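Local structure of ubiquinone biosynthesis accessory factor UbiJ (6H6N) at residues G45-V50 and G76-T81. The protein binds hydrophobic intermediates of ubiquinone biosynthesis through its SCP2 domain, and is essential for the stability of the Ubi complex. Sequence-based numbering, arbitrary orientation.
Sequences GKVLRV and GDADCT. With CA (calcium ion), chain E; CA (calcium ion), chain D.
D79 and V47 grip each other twice where strands 47-52 and 80-84 of the SCP2-domain sheet begin to run parallel. The amide N of V47 donates to D79 OD2 at 2.9 Å, on the lone pair pointing away from OD1, while D79 N returns a bond to V47 O at 2.8 Å; C80 N adds a weak second bond to that same V47 O. With CG anti to its carbonyl carbon (chi1 -61°), the D79 side chain folds beside its own N and crosses that of V47 at about a right angle. Parallel pairing then settles in: R49 N reaches C80 O at 2.9 Å, nearly straight at 173°.

The tight part lies on the L48 and C80 face, where both side chains are buried and L48 CD1 lies 3.7 Å from C80 SG; V115 of helix 113-128 also packs on C80. On the other face, R49 and T81 run side by side, R49 CB 3.6 Å from T81 OG1, with A78 CB also against R49 CB. The extended R49 leads its guanidinium away to E51, and a water in the guanidinium plane links NH2 to G76 O.

The looser, wetter end is the 76-79 loop, where two calcium ions sit. D77 chelates one with both carboxylate oxygens; D79 chelates the other, at 2.4 Å through OD1 and 2.5 Å through OD2. One water on this second calcium donates to G45 O and so links the segments, and another donates to D77 O. Because OD2 serves both calcium and the V47 amide, D79 is probably held as a carboxylate, tying strand pairing to ion binding in this crystal.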
ATOM      1  N   GLY A  45     -19.719  13.414  -3.046  1.00 24.74           N
ATOM      2  CA  GLY A  45     -19.243  14.737  -2.677  1.00 25.20           C
ATOM      3  C   GLY A  45     -18.438  14.804  -1.394  1.00 27.75           C
ATOM      4  O   GLY A  45     -17.972  15.890  -1.056  1.00 28.47           O
ATOM      5  N   LYS A  46     -18.218  13.657  -0.697  1.00 21.06           N
ATOM      6  CA  LYS A  46     -17.480  13.622   0.577  1.00 19.79           C
ATOM      7  C   LYS A  46     -15.981  13.592   0.385  1.00 26.65           C
ATOM      8  O   LYS A  46     -15.480  13.035  -0.596  1.00 24.91           O
ATOM      9  CB  LYS A  46     -17.931  12.471   1.517  1.00 20.60           C
ATOM     10  CG  LYS A  46     -19.447  12.451   1.851  1.00 18.36           C
ATOM     11  CD  LYS A  46     -19.892  13.675   2.658  1.00 28.48           C
ATOM     12  CE  LYS A  46     -21.346  13.568   3.070  1.00 28.59           C
ATOM     13  NZ  LYS A  46     -21.767  14.777   3.826  1.00 29.98           N
ATOM     14  N   VAL A  47     -15.266  14.190   1.354  1.00 24.31           N
ATOM     15  CA  VAL A  47     -13.809  14.277   1.410  1.00 23.23           C
ATOM     16  C   VAL A  47     -13.376  13.617   2.704  1.00 28.81           C
ATOM     17  O   VAL A  47     -13.757  14.071   3.790  1.00 26.96           O
ATOM     18  CB  VAL A  47     -13.300  15.736   1.320  1.00 26.54           C
ATOM     19  CG1 VAL A  47     -11.764  15.778   1.399  1.00 25.93           C
ATOM     20  CG2 VAL A  47     -13.808  16.434   0.046  1.00 26.00           C
ATOM     21  N   LEU A  48     -12.641  12.492   2.578  1.00 26.40           N
ATOM     22  CA  LEU A  48     -12.166  11.722   3.714  1.00 25.73           C
ATOM     23  C   LEU A  48     -10.653  11.808   3.740  1.00 26.77           C
ATOM     24  O   LEU A  48      -9.997  11.397   2.773  1.00 24.85           O
ATOM     25  CB  LEU A  48     -12.651  10.259   3.598  1.00 26.04           C
ATOM     26  CG  LEU A  48     -12.122   9.225   4.626  1.00 32.69           C
ATOM     27  CD1 LEU A  48     -12.616   9.519   6.053  1.00 33.16           C
ATOM     28  CD2 LEU A  48     -12.543   7.798   4.238  1.00 34.03           C
ATOM     29  N   ARG A  49     -10.117  12.347   4.846  1.00 22.05           N
ATOM     30  CA  ARG A  49      -8.680  12.491   5.089  1.00 23.88           C
ATOM     31  C   ARG A  49      -8.253  11.293   5.945  1.00 29.65           C
ATOM     32  O   ARG A  49      -8.882  10.998   6.966  1.00 28.58           O
ATOM     33  CB  ARG A  49      -8.374  13.838   5.790  1.00 20.69           C
ATOM     34  CG  ARG A  49      -6.891  14.105   5.977  1.00 30.50           C
ATOM     35  CD  ARG A  49      -6.585  15.540   6.393  1.00 34.26           C
ATOM     36  NE  ARG A  49      -5.230  15.846   5.938  1.00 46.56           N
ATOM     37  CZ  ARG A  49      -4.885  16.834   5.117  1.00 57.79           C
ATOM     38  NH1 ARG A  49      -3.621  16.981   4.745  1.00 54.08           N
ATOM     39  NH2 ARG A  49      -5.792  17.709   4.696  1.00 35.63           N
ATOM     40  N   VAL A  50      -7.238  10.564   5.472  1.00 27.34           N
ATOM     41  CA  VAL A  50      -6.709   9.383   6.142  1.00 28.06           C
ATOM     42  C   VAL A  50      -5.251   9.683   6.518  1.00 31.93           C
ATOM     43  O   VAL A  50      -4.402   9.844   5.626  1.00 30.95           O
ATOM     44  CB  VAL A  50      -6.828   8.096   5.262  1.00 30.97           C
ATOM     45  CG1 VAL A  50      -6.311   6.864   6.005  1.00 31.56           C
ATOM     46  CG2 VAL A  50      -8.261   7.859   4.767  1.00 29.29           C
ATOM     47  N   GLY A  76      -8.183  22.457   1.454  1.00 42.73           N
ATOM     48  CA  GLY A  76      -9.554  22.660   1.899  1.00 42.35           C
ATOM     49  C   GLY A  76      -9.933  21.968   3.199  1.00 45.21           C
ATOM     50  O   GLY A  76      -9.085  21.664   4.052  1.00 43.76           O
ATOM     51  N   ASP A  77     -11.241  21.714   3.325  1.00 40.79           N
ATOM     52  CA  ASP A  77     -11.913  21.112   4.462  1.00 40.11           C
ATOM     53  C   ASP A  77     -12.255  19.652   4.210  1.00 39.22           C
ATOM     54  O   ASP A  77     -12.840  19.341   3.172  1.00 40.39           O
ATOM     55  CB  ASP A  77     -13.208  21.906   4.736  1.00 43.90           C
ATOM     56  CG  ASP A  77     -14.156  21.250   5.718  1.00 61.68           C
ATOM     57  OD1 ASP A  77     -13.822  21.206   6.930  1.00 63.91           O
ATOM     58  OD2 ASP A  77     -15.248  20.797   5.278  1.00 66.78           O
ATOM     59  N   ALA A  78     -11.910  18.765   5.150  1.00 31.33           N
ATOM     60  CA  ALA A  78     -12.282  17.358   5.034  1.00 29.71           C
ATOM     61  C   ALA A  78     -13.551  17.168   5.831  1.00 31.11           C
ATOM     62  O   ALA A  78     -13.723  17.781   6.888  1.00 31.54           O
ATOM     63  CB  ALA A  78     -11.181  16.442   5.553  1.00 30.46           C
ATOM     64  N   ASP A  79     -14.458  16.337   5.318  1.00 24.41           N
ATOM     65  CA  ASP A  79     -15.732  16.065   5.988  1.00 23.33           C
ATOM     66  C   ASP A  79     -15.564  15.057   7.123  1.00 29.46           C
ATOM     67  O   ASP A  79     -16.344  15.049   8.067  1.00 29.37           O
ATOM     68  CB  ASP A  79     -16.747  15.578   4.976  1.00 23.43           C
ATOM     69  CG  ASP A  79     -17.022  16.611   3.900  1.00 28.84           C
ATOM     70  OD1 ASP A  79     -17.486  17.724   4.245  1.00 28.99           O
ATOM     71  OD2 ASP A  79     -16.776  16.306   2.710  1.00 26.13           O
ATOM     72  N   CYS A  80     -14.493  14.256   7.046  1.00 27.05           N
ATOM     73  CA  CYS A  80     -14.122  13.265   8.024  1.00 27.74           C
ATOM     74  C   CYS A  80     -12.623  13.075   7.946  1.00 30.55           C
ATOM     75  O   CYS A  80     -12.054  13.105   6.849  1.00 28.63           O
ATOM     76  CB  CYS A  80     -14.870  11.956   7.761  1.00 29.12           C
ATOM     77  SG  CYS A  80     -14.561  10.653   8.990  1.00 34.35           S
ATOM     78  N   THR A  81     -11.985  12.926   9.110  1.00 27.60           N
ATOM     79  CA  THR A  81     -10.549  12.659   9.238  1.00 27.39           C
ATOM     80  C   THR A  81     -10.385  11.448  10.153  1.00 33.51           C
ATOM     81  O   THR A  81     -10.969  11.417  11.254  1.00 34.55           O
ATOM     82  CB  THR A  81      -9.731  13.879   9.698  1.00 34.03           C
ATOM     83  OG1 THR A  81      -9.944  14.956   8.791  1.00 35.83           O
ATOM     84  CG2 THR A  81      -8.219  13.582   9.770  1.00 30.49           C
TER
HETATM   85 CA    CA E 203     -15.762  19.979   7.800  1.00 78.93          CA
HETATM   86 CA    CA D 202     -17.637  18.529   2.032  1.00 27.10          CA
HETATM   87  O   HOH W   1     -17.076  18.182  -0.095  1.00 23.95           O
HETATM   88  O   HOH W   2      -8.383  18.881   5.204  1.00 44.40           O
HETATM   89  O   HOH W   3     -15.498  19.344   2.068  1.00 29.51           O
HETATM   90  O   HOH W   4     -17.542  19.408   6.472  1.00 41.10           O